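Side-chain contacts in TqaA (PDB 5DLK), which is the terminal condensation-like domain of a fungal nonribosomal peptide synthetase and probably closes the peptide held on its carrier into a macrocycle: residues Gln230-Tyr235 against Glu364-Arg369; His234-Ala239 against His374-Pro379; Phe330-Val335 against Arg369-His374. All coordinates share one frame; numbering follows the deposited sequence.

In the fold
The three interactions join helix 227-235, helix 368-375 and edge strand 329-336 around one patch of the condensation-like domain. Interactions 1 and 3 lie closest, with centres about 5 Å apart. There W232 CE2 meets I371 CD1 at 3.6 Å. Interaction 2 lies about 9 Å from interaction 1 and about 8 Å from interaction 3, centre to centre. R334 NH1 is hydrogen-bonded to Y235 O and D237 O, joining the segments of interactions 1 and 2 to that of interaction 3. The phosphopantetheine-binding residues border one end: the side chain of E364 comes within about 4 Å of those of N311 and Y357, and that of V331 within about 7 Å of Y357. Interaction 2 is remote from these residues.

Interaction 1. Residues Gln230-Tyr235 against Glu364-Arg369; sequences QFWRHY and EHVELR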
loop_
_atom_site.group_PDB
_atom_site.type_symbol
_atom_site.label_atom_id
_atom_site.label_comp_id
_atom_site.label_asym_id
_atom_site.label_seq_id
_atom_site.Cartn_x
_atom_site.Cartn_y
_atom_site.Cartn_z
ATOM N N GLN A 230 18.689 -17.178 4.519
ATOM C CA GLN A 230 19.514 -18.050 3.681
ATOM C C GLN A 230 19.064 -17.927 2.234
ATOM O O GLN A 230 19.897 -17.855 1.315
ATOM C CB GLN A 230 19.424 -19.499 4.147
ATOM C CG GLN A 230 20.191 -19.728 5.453
ATOM C CD GLN A 230 19.913 -21.100 6.065
ATOM O OE1 GLN A 230 19.116 -21.884 5.535
ATOM N NE2 GLN A 230 20.573 -21.394 7.185
ATOM N N PHE A 231 17.748 -17.906 2.038
ATOM C CA PHE A 231 17.196 -17.741 0.696
ATOM C C PHE A 231 17.654 -16.431 0.073
ATOM O O PHE A 231 18.125 -16.423 -1.058
ATOM C CB PHE A 231 15.664 -17.774 0.682
ATOM C CG PHE A 231 15.082 -17.259 -0.613
ATOM C CD1 PHE A 231 14.621 -15.936 -0.700
ATOM C CD2 PHE A 231 15.050 -18.063 -1.747
ATOM C CE1 PHE A 231 14.119 -15.433 -1.899
ATOM C CE2 PHE A 231 14.540 -17.575 -2.964
ATOM C CZ PHE A 231 14.068 -16.243 -3.026
ATOM N N TRP A 232 17.490 -15.318 0.787
ATOM C CA TRP A 232 17.823 -14.031 0.163
ATOM C C TRP A 232 19.317 -13.943 -0.142
ATOM O O TRP A 232 19.694 -13.374 -1.148
ATOM C CB TRP A 232 17.371 -12.859 1.035
ATOM C CG TRP A 232 15.874 -12.618 0.947
ATOM C CD1 TRP A 232 14.921 -12.869 1.915
ATOM C CD2 TRP A 232 15.160 -12.107 -0.193
ATOM N NE1 TRP A 232 13.666 -12.526 1.444
ATOM C CE2 TRP A 232 13.785 -12.059 0.157
ATOM C CE3 TRP A 232 15.553 -11.672 -1.465
ATOM C CZ2 TRP A 232 12.805 -11.610 -0.726
ATOM C CZ3 TRP A 232 14.574 -11.217 -2.344
ATOM C CH2 TRP A 232 13.219 -11.188 -1.965
ATOM N N ARG A 233 20.170 -14.505 0.723
ATOM C CA ARG A 233 21.602 -14.520 0.429
ATOM C C ARG A 233 21.895 -15.264 -0.872
ATOM O O ARG A 233 22.699 -14.815 -1.683
ATOM C CB ARG A 233 22.395 -15.161 1.584
ATOM C CG ARG A 233 23.869 -15.347 1.262
ATOM C CD ARG A 233 24.715 -15.449 2.526
ATOM N NE ARG A 233 25.196 -14.122 2.904
ATOM C CZ ARG A 233 24.876 -13.516 4.034
ATOM N NH1 ARG A 233 24.083 -14.137 4.896
ATOM N NH2 ARG A 233 25.340 -12.298 4.304
ATOM N N HIS A 234 21.226 -16.391 -1.066
ATOM C CA HIS A 234 21.421 -17.209 -2.267
ATOM C C HIS A 234 20.881 -16.465 -3.506
ATOM O O HIS A 234 21.520 -16.393 -4.554
ATOM C CB HIS A 234 20.713 -18.546 -2.087
ATOM C CG HIS A 234 20.952 -19.525 -3.191
ATOM N ND1 HIS A 234 22.115 -20.255 -3.298
ATOM C CD2 HIS A 234 20.163 -19.921 -4.219
ATOM C CE1 HIS A 234 22.039 -21.049 -4.353
ATOM N NE2 HIS A 234 20.867 -20.861 -4.933
ATOM N N TYR A 235 19.690 -15.903 -3.343
ATOM C CA TYR A 235 18.997 -15.219 -4.433
ATOM C C TYR A 235 19.782 -14.018 -4.939
ATOM O O TYR A 235 19.805 -13.742 -6.153
ATOM C CB TYR A 235 17.609 -14.780 -3.925
ATOM C CG TYR A 235 16.709 -14.093 -4.918
ATOM C CD1 TYR A 235 15.827 -14.827 -5.707
ATOM C CD2 TYR A 235 16.703 -12.702 -5.027
ATOM C CE1 TYR A 235 14.955 -14.189 -6.584
ATOM C CE2 TYR A 235 15.849 -12.057 -5.919
ATOM C CZ TYR A 235 14.987 -12.808 -6.695
ATOM O OH TYR A 235 14.141 -12.179 -7.591
ATOM N N GLU A 364 9.034 -13.409 1.330
ATOM C CA GLU A 364 8.842 -12.032 0.876
ATOM C C GLU A 364 8.364 -11.067 1.974
ATOM O O GLU A 364 8.243 -9.859 1.741
ATOM C CB GLU A 364 7.830 -12.021 -0.273
ATOM C CG GLU A 364 6.427 -12.324 0.226
ATOM C CD GLU A 364 5.348 -12.229 -0.835
ATOM O OE1 GLU A 364 5.645 -12.368 -2.052
ATOM O OE2 GLU A 364 4.176 -12.035 -0.424
ATOM N N HIS A 365 8.097 -11.607 3.163
ATOM C CA HIS A 365 7.454 -10.875 4.244
ATOM C C HIS A 365 8.402 -10.166 5.211
ATOM O O HIS A 365 7.957 -9.400 6.081
ATOM C CB HIS A 365 6.592 -11.855 5.043
ATOM C CG HIS A 365 7.385 -12.977 5.631
ATOM N ND1 HIS A 365 7.672 -14.130 4.929
ATOM C CD2 HIS A 365 7.989 -13.106 6.839
ATOM C CE1 HIS A 365 8.413 -14.925 5.685
ATOM N NE2 HIS A 365 8.617 -14.327 6.850
ATOM N N VAL A 366 9.699 -10.429 5.093
ATOM C CA VAL A 366 10.669 -9.869 6.031
ATOM C C VAL A 366 11.052 -8.429 5.687
ATOM O O VAL A 366 10.929 -8.024 4.542
ATOM C CB VAL A 366 11.939 -10.723 6.102
ATOM C CG1 VAL A 366 11.627 -12.073 6.776
ATOM C CG2 VAL A 366 12.560 -10.908 4.699
ATOM N N GLU A 367 11.529 -7.679 6.681
ATOM C CA GLU A 367 11.936 -6.276 6.484
ATOM C C GLU A 367 13.056 -6.122 5.464
ATOM O O GLU A 367 14.045 -6.842 5.545
ATOM C CB GLU A 367 12.407 -5.671 7.805
ATOM C CG GLU A 367 11.333 -5.677 8.890
ATOM C CD GLU A 367 10.243 -4.651 8.614
ATOM O OE1 GLU A 367 10.474 -3.461 8.909
ATOM O OE2 GLU A 367 9.172 -5.042 8.112
ATOM N N LEU A 368 12.922 -5.174 4.537
ATOM C CA LEU A 368 13.965 -4.939 3.526
ATOM C C LEU A 368 15.342 -4.682 4.150
ATOM O O LEU A 368 16.348 -5.240 3.703
ATOM C CB LEU A 368 13.592 -3.755 2.632
ATOM C CG LEU A 368 14.549 -3.444 1.476
ATOM C CD1 LEU A 368 14.618 -4.642 0.492
ATOM C CD2 LEU A 368 14.144 -2.172 0.755
ATOM N N ARG A 369 15.391 -3.840 5.187
ATOM C CA ARG A 369 16.666 -3.564 5.843
ATOM C C ARG A 369 17.256 -4.816 6.494
ATOM O O ARG A 369 18.472 -4.895 6.661
ATOM C CB ARG A 369 16.525 -2.426 6.882
ATOM C CG ARG A 369 15.594 -2.694 8.058
ATOM C CD ARG A 369 15.746 -1.593 9.129
ATOM N NE ARG A 369 15.645 -0.225 8.604
ATOM C CZ ARG A 369 14.506 0.476 8.527
ATOM N NH1 ARG A 369 13.362 -0.059 8.927
ATOM N NH2 ARG A 369 14.515 1.715 8.045
#
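W232, on the last turns of helix 227-235, and E364, in the loop leading to helix 368-375, make the closest backbone approach of the two segments, with 9.2 Å between W232 CA and E364 CA. The gap is filled by the indole of W232. With CG beside the backbone N and anti to the carbonyl carbon (chi1 -77°), the ring is directed off the helix at the loop. V366 meets its pyrrole side: CG2 lies 3.8 Å from W232 NE1 and 4.1 Å from W232 CD1, approaching obliquely as the two side chains slide past each other in opposite directions. At the benzo side, E364 presents backbone, its CA standing 4.3 Å from W232 CZ2 near the ring plane. E367 takes the N-cap position of the helix that follows, its carboxylate in a salt bridge with R215. The loop also borders the phosphopantetheine site, which carries no ligand in this model: E364 points its CB away from W232, and its OE2 is hydrogen-bonded to N314 ND2. The indole N-H is satisfied at the same loop, by the carbonyl oxygen of H363. Within helix 227-235, F231 CE1 sits 3.8 Å above the indole plane, over the ring centre, and probably restrains its tilt.

Interaction 2. Residues His234-Ala239 against His374-Pro379; sequences HYLDGA and HSTNWP
L236 and T376 make the tightest apolar touch between the two segments, methyl to methyl, with L236 CD1 3.6 Å from T376 CG2 where the side chains cross obliquely. T376 CG2 lies beside the backbone N and OG1 takes the place between that N and the carbonyl carbon (chi1 79°), which turns CG2 to L236 and OG1 to the W378 N-H. The second branch of L236, CD2, comes 4.4 Å from W378 CH2, approaching the indole obliquely. A239, at the end of the turn that L236 begins, brings its CB to 4.2 Å from W378 CZ2.

Around the indole, two further approaches complete the apolar account. A239 O lies in the plane of the ring, off its edge, 3.6 Å from W378 CZ2. On one face T376 CB rests 3.9 Å above the plane of the W378 ring, displaced toward the rim. The indole of W378 also touches M241.

Both segments are the exits of helices, and the hydrogen bonds shape each exit from within. Past helix 227-235 the chain makes a type II beta turn from L236 to A239, with G238 at positive phi and A239 N bonded back to L236 O at 2.9 Å. Past helix 368-375 it makes an ST turn, in which W378 N donates to T376 OG1 (2.9 Å, 152°). The same OG1 also bonds to F372 O, one helical turn back. Replacing T376 by an alanine would remove both branches, and would probably leave both W378 N and F372 O without their OG1 partner and open a gap beside L236 CD1.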
loop_
_atom_site.group_PDB
_atom_site.type_symbol
_atom_site.label_atom_id
_atom_site.label_comp_id
_atom_site.label_asym_id
_atom_site.label_seq_id
_atom_site.Cartn_x
_atom_site.Cartn_y
_atom_site.Cartn_z
ATOM N N HIS A 234 21.226 -16.391 -1.066
ATOM C CA HIS A 234 21.421 -17.209 -2.267
ATOM C C HIS A 234 20.881 -16.465 -3.506
ATOM O O HIS A 234 21.520 -16.393 -4.554
ATOM C CB HIS A 234 20.713 -18.546 -2.087
ATOM C CG HIS A 234 20.952 -19.525 -3.191
ATOM N ND1 HIS A 234 22.115 -20.255 -3.298
ATOM C CD2 HIS A 234 20.163 -19.921 -4.219
ATOM C CE1 HIS A 234 22.039 -21.049 -4.353
ATOM N NE2 HIS A 234 20.867 -20.861 -4.933
ATOM N N TYR A 235 19.690 -15.903 -3.343
ATOM C CA TYR A 235 18.997 -15.219 -4.433
ATOM C C TYR A 235 19.782 -14.018 -4.939
ATOM O O TYR A 235 19.805 -13.742 -6.153
ATOM C CB TYR A 235 17.609 -14.780 -3.925
ATOM C CG TYR A 235 16.709 -14.093 -4.918
ATOM C CD1 TYR A 235 15.827 -14.827 -5.707
ATOM C CD2 TYR A 235 16.703 -12.702 -5.027
ATOM C CE1 TYR A 235 14.955 -14.189 -6.584
ATOM C CE2 TYR A 235 15.849 -12.057 -5.919
ATOM C CZ TYR A 235 14.987 -12.808 -6.695
ATOM O OH TYR A 235 14.141 -12.179 -7.591
ATOM N N LEU A 236 20.418 -13.300 -4.007
ATOM C CA LEU A 236 21.115 -12.065 -4.331
ATOM C C LEU A 236 22.617 -12.262 -4.509
ATOM O O LEU A 236 23.352 -11.312 -4.751
ATOM C CB LEU A 236 20.866 -11.011 -3.234
ATOM C CG LEU A 236 19.428 -10.488 -3.157
ATOM C CD1 LEU A 236 19.254 -9.597 -1.915
ATOM C CD2 LEU A 236 19.017 -9.719 -4.448
ATOM N N ASP A 237 23.067 -13.507 -4.423
ATOM C CA ASP A 237 24.491 -13.781 -4.508
ATOM C C ASP A 237 25.074 -13.334 -5.852
ATOM O O ASP A 237 24.618 -13.771 -6.915
ATOM C CB ASP A 237 24.739 -15.270 -4.302
ATOM C CG ASP A 237 26.193 -15.633 -4.442
ATOM O OD1 ASP A 237 27.016 -15.024 -3.738
ATOM O OD2 ASP A 237 26.505 -16.513 -5.268
ATOM N N GLY A 238 26.077 -12.462 -5.788
ATOM C CA GLY A 238 26.706 -11.913 -6.973
ATOM C C GLY A 238 25.971 -10.740 -7.611
ATOM O O GLY A 238 26.436 -10.188 -8.612
ATOM N N ALA A 239 24.827 -10.345 -7.054
ATOM C CA ALA A 239 24.076 -9.244 -7.668
ATOM C C ALA A 239 24.728 -7.896 -7.380
ATOM O O ALA A 239 25.311 -7.703 -6.323
ATOM C CB ALA A 239 22.621 -9.243 -7.170
ATOM N N HIS A 374 21.281 -8.902 6.761
ATOM C CA HIS A 374 21.588 -10.300 7.056
ATOM C C HIS A 374 21.980 -11.137 5.851
ATOM O O HIS A 374 22.600 -12.192 6.028
ATOM C CB HIS A 374 20.401 -10.970 7.733
ATOM C CG HIS A 374 19.977 -10.281 8.995
ATOM N ND1 HIS A 374 20.872 -9.614 9.803
ATOM C CD2 HIS A 374 18.759 -10.113 9.560
ATOM C CE1 HIS A 374 20.223 -9.077 10.825
ATOM N NE2 HIS A 374 18.940 -9.367 10.701
ATOM N N SER A 375 21.595 -10.705 4.648
ATOM C CA SER A 375 21.766 -11.566 3.463
ATOM C C SER A 375 22.688 -11.014 2.385
ATOM O O SER A 375 22.920 -11.670 1.365
ATOM C CB SER A 375 20.405 -11.854 2.827
ATOM O OG SER A 375 19.567 -12.541 3.723
ATOM N N THR A 376 23.167 -9.792 2.581
ATOM C CA THR A 376 24.068 -9.139 1.643
ATOM C C THR A 376 25.156 -8.385 2.393
ATOM O O THR A 376 25.138 -8.317 3.628
ATOM C CB THR A 376 23.345 -8.113 0.722
ATOM O OG1 THR A 376 23.127 -6.897 1.446
ATOM C CG2 THR A 376 22.011 -8.642 0.240
ATOM N N ASN A 377 26.073 -7.807 1.619
ATOM C CA ASN A 377 27.077 -6.851 2.098
ATOM C C ASN A 377 26.670 -5.408 1.884
ATOM O O ASN A 377 27.476 -4.503 2.087
ATOM C CB ASN A 377 28.411 -7.062 1.380
ATOM C CG ASN A 377 29.072 -8.352 1.765
ATOM O OD1 ASN A 377 28.891 -8.840 2.876
ATOM N ND2 ASN A 377 29.839 -8.924 0.842
ATOM N N TRP A 378 25.449 -5.195 1.405
ATOM C CA TRP A 378 24.982 -3.843 1.109
ATOM C C TRP A 378 24.584 -3.118 2.404
ATOM O O TRP A 378 24.118 -3.751 3.351
ATOM C CB TRP A 378 23.782 -3.882 0.147
ATOM C CG TRP A 378 23.960 -4.738 -1.093
ATOM C CD1 TRP A 378 25.116 -5.338 -1.539
ATOM C CD2 TRP A 378 22.939 -5.088 -2.039
ATOM N NE1 TRP A 378 24.867 -6.030 -2.709
ATOM C CE2 TRP A 378 23.543 -5.888 -3.036
ATOM C CE3 TRP A 378 21.574 -4.804 -2.142
ATOM C CZ2 TRP A 378 22.825 -6.402 -4.113
ATOM C CZ3 TRP A 378 20.864 -5.316 -3.228
ATOM C CH2 TRP A 378 21.491 -6.110 -4.187
ATOM N N PRO A 379 24.761 -1.788 2.446
ATOM C CA PRO A 379 24.294 -1.034 3.616
ATOM C C PRO A 379 22.836 -1.359 3.914
ATOM O O PRO A 379 22.040 -1.473 2.983
ATOM C CB PRO A 379 24.458 0.426 3.187
ATOM C CG PRO A 379 25.532 0.403 2.156
ATOM C CD PRO A 379 25.388 -0.920 1.435
#

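Interaction 3. Residues Phe330-Val335 against Arg369-His374; sequences FVPLRV and RDIFQH
Strand 329-336 is an outer strand of the six-stranded sheet in this condensation domain, and helix 368-375 packs beside it through V331 and P332 on the strand and I371 and F372 on the helix. The short segments run 9.7 Å apart at their axes, with 54° between their N-to-C directions. V331 CA and I371 CA mark the nearest backbone approach, at 8.6 Å.

P332 is the central residue, meeting both helix side chains. Its CD lies 4.2 Å from I371 CD1, and its CG is 4.0 Å from F372 CE1. The pyrrolidine and the phenyl group come from opposite directions and meet obliquely. F372 leaves the helix along its flank rather than straight at the strand, yet the CE1 corner of its ring still reaches the proline. I371 does point at the strand, and its chain is extended at the second torsion (chi2 173°), which carries CD1 out to the proline and to V331 CG1, 4.3 Å away.

Within the sheet, V331, L333 and V335 pair by backbone hydrogen bonds with H308, F306 and V304 of strand 303-310. P332 points its CB toward the helix, and as a proline it has no N-H to give. Domains of this family resemble the CoA-dependent acyltransferases, and the sheet here belongs to the second half of the chain. On this layer W232 of helix 227-235 touches P332 as well, adding a third element to the apolar cluster. F372 also meets the ring of W378, their planes about 50° apart, while L333 and V335 pack against helix 346-358.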
loop_
_atom_site.group_PDB
_atom_site.type_symbol
_atom_site.label_atom_id
_atom_site.label_comp_id
_atom_site.label_asym_id
_atom_site.label_seq_id
_atom_site.Cartn_x
_atom_site.Cartn_y
_atom_site.Cartn_z
ATOM N N PHE A 330 8.131 -3.980 -0.088
ATOM C CA PHE A 330 8.891 -3.575 -1.270
ATOM C C PHE A 330 10.223 -4.309 -1.207
ATOM O O PHE A 330 11.023 -4.049 -0.306
ATOM C CB PHE A 330 9.070 -2.077 -1.288
ATOM C CG PHE A 330 7.799 -1.344 -0.950
ATOM C CD1 PHE A 330 6.749 -1.317 -1.861
ATOM C CD2 PHE A 330 7.636 -0.748 0.298
ATOM C CE1 PHE A 330 5.556 -0.647 -1.562
ATOM C CE2 PHE A 330 6.437 -0.078 0.611
ATOM C CZ PHE A 330 5.405 -0.044 -0.328
ATOM N N VAL A 331 10.417 -5.260 -2.116
ATOM C CA VAL A 331 11.572 -6.175 -2.017
ATOM C C VAL A 331 12.312 -6.241 -3.357
ATOM O O VAL A 331 11.762 -5.852 -4.403
ATOM C CB VAL A 331 11.137 -7.596 -1.582
ATOM C CG1 VAL A 331 10.424 -7.572 -0.201
ATOM C CG2 VAL A 331 10.274 -8.267 -2.666
ATOM N N PRO A 332 13.568 -6.716 -3.344
ATOM C CA PRO A 332 14.326 -6.832 -4.595
ATOM C C PRO A 332 13.805 -7.914 -5.522
ATOM O O PRO A 332 13.464 -9.022 -5.108
ATOM C CB PRO A 332 15.746 -7.209 -4.119
ATOM C CG PRO A 332 15.731 -7.023 -2.617
ATOM C CD PRO A 332 14.338 -7.249 -2.202
ATOM N N LEU A 333 13.763 -7.566 -6.802
ATOM C CA LEU A 333 13.488 -8.508 -7.861
ATOM C C LEU A 333 14.730 -8.531 -8.724
ATOM O O LEU A 333 15.169 -7.486 -9.206
ATOM C CB LEU A 333 12.260 -8.072 -8.684
ATOM C CG LEU A 333 11.931 -9.018 -9.843
ATOM C CD1 LEU A 333 11.600 -10.419 -9.305
ATOM C CD2 LEU A 333 10.762 -8.432 -10.646
ATOM N N ARG A 334 15.306 -9.716 -8.898
ATOM C CA ARG A 334 16.501 -9.875 -9.713
ATOM C C ARG A 334 16.172 -10.589 -11.009
ATOM O O ARG A 334 15.524 -11.646 -10.991
ATOM C CB ARG A 334 17.560 -10.680 -8.939
ATOM C CG ARG A 334 18.860 -10.861 -9.720
ATOM C CD ARG A 334 19.845 -11.695 -8.902
ATOM N NE ARG A 334 21.157 -11.733 -9.542
ATOM C CZ ARG A 334 22.200 -12.366 -9.020
ATOM N NH1 ARG A 334 22.068 -12.999 -7.862
ATOM N NH2 ARG A 334 23.370 -12.358 -9.655
ATOM N N VAL A 335 16.629 -10.035 -12.120
ATOM C CA VAL A 335 16.426 -10.660 -13.424
ATOM C C VAL A 335 17.781 -10.813 -14.092
ATOM O O VAL A 335 18.503 -9.831 -14.303
ATOM C CB VAL A 335 15.457 -9.838 -14.306
ATOM C CG1 VAL A 335 15.293 -10.475 -15.692
ATOM C CG2 VAL A 335 14.119 -9.693 -13.595
ATOM N N ARG A 369 15.391 -3.840 5.187
ATOM C CA ARG A 369 16.666 -3.564 5.843
ATOM C C ARG A 369 17.256 -4.816 6.494
ATOM O O ARG A 369 18.472 -4.895 6.661
ATOM C CB ARG A 369 16.525 -2.426 6.882
ATOM C CG ARG A 369 15.594 -2.694 8.058
ATOM C CD ARG A 369 15.746 -1.593 9.129
ATOM N NE ARG A 369 15.645 -0.225 8.604
ATOM C CZ ARG A 369 14.506 0.476 8.527
ATOM N NH1 ARG A 369 13.362 -0.059 8.927
ATOM N NH2 ARG A 369 14.515 1.715 8.045
ATOM N N ASP A 370 16.414 -5.787 6.847
ATOM C CA ASP A 370 16.897 -7.060 7.382
ATOM C C ASP A 370 17.424 -7.939 6.251
ATOM O O ASP A 370 18.419 -8.635 6.414
ATOM C CB ASP A 370 15.809 -7.820 8.139
ATOM C CG ASP A 370 15.442 -7.161 9.466
ATOM O OD1 ASP A 370 16.147 -6.219 9.884
ATOM O OD2 ASP A 370 14.449 -7.603 10.073
ATOM N N ILE A 371 16.758 -7.916 5.108
ATOM C CA ILE A 371 17.323 -8.601 3.936
ATOM C C ILE A 371 18.729 -8.085 3.652
ATOM O O ILE A 371 19.677 -8.876 3.485
ATOM C CB ILE A 371 16.454 -8.413 2.670
ATOM C CG1 ILE A 371 15.106 -9.118 2.851
ATOM C CG2 ILE A 371 17.189 -8.984 1.411
ATOM C CD1 ILE A 371 14.105 -8.833 1.697
ATOM N N PHE A 372 18.878 -6.766 3.601
ATOM C CA PHE A 372 20.164 -6.189 3.253
ATOM C C PHE A 372 21.199 -6.443 4.372
ATOM O O PHE A 372 22.337 -6.817 4.087
ATOM C CB PHE A 372 20.041 -4.688 2.946
ATOM C CG PHE A 372 19.315 -4.385 1.644
ATOM C CD1 PHE A 372 19.220 -5.348 0.650
ATOM C CD2 PHE A 372 18.718 -3.145 1.425
ATOM C CE1 PHE A 372 18.552 -5.078 -0.534
ATOM C CE2 PHE A 372 18.050 -2.874 0.243
ATOM C CZ PHE A 372 17.971 -3.857 -0.740
ATOM N N GLN A 373 20.813 -6.234 5.634
ATOM C CA GLN A 373 21.744 -6.508 6.732
ATOM C C GLN A 373 22.217 -7.960 6.815
ATOM O O GLN A 373 23.416 -8.217 6.946
ATOM C CB GLN A 373 21.123 -6.132 8.081
ATOM C CG GLN A 373 22.164 -6.078 9.201
ATOM C CD GLN A 373 21.572 -5.618 10.515
ATOM O OE1 GLN A 373 20.712 -4.733 10.546
ATOM N NE2 GLN A 373 22.031 -6.214 11.616
ATOM N N HIS A 374 21.281 -8.902 6.761
ATOM C CA HIS A 374 21.588 -10.300 7.056
ATOM C C HIS A 374 21.980 -11.137 5.851
ATOM O O HIS A 374 22.600 -12.192 6.028
ATOM C CB HIS A 374 20.401 -10.970 7.733
ATOM C CG HIS A 374 19.977 -10.281 8.995
ATOM N ND1 HIS A 374 20.872 -9.614 9.803
ATOM C CD2 HIS A 374 18.759 -10.113 9.560
ATOM C CE1 HIS A 374 20.223 -9.077 10.825
ATOM N NE2 HIS A 374 18.940 -9.367 10.701
#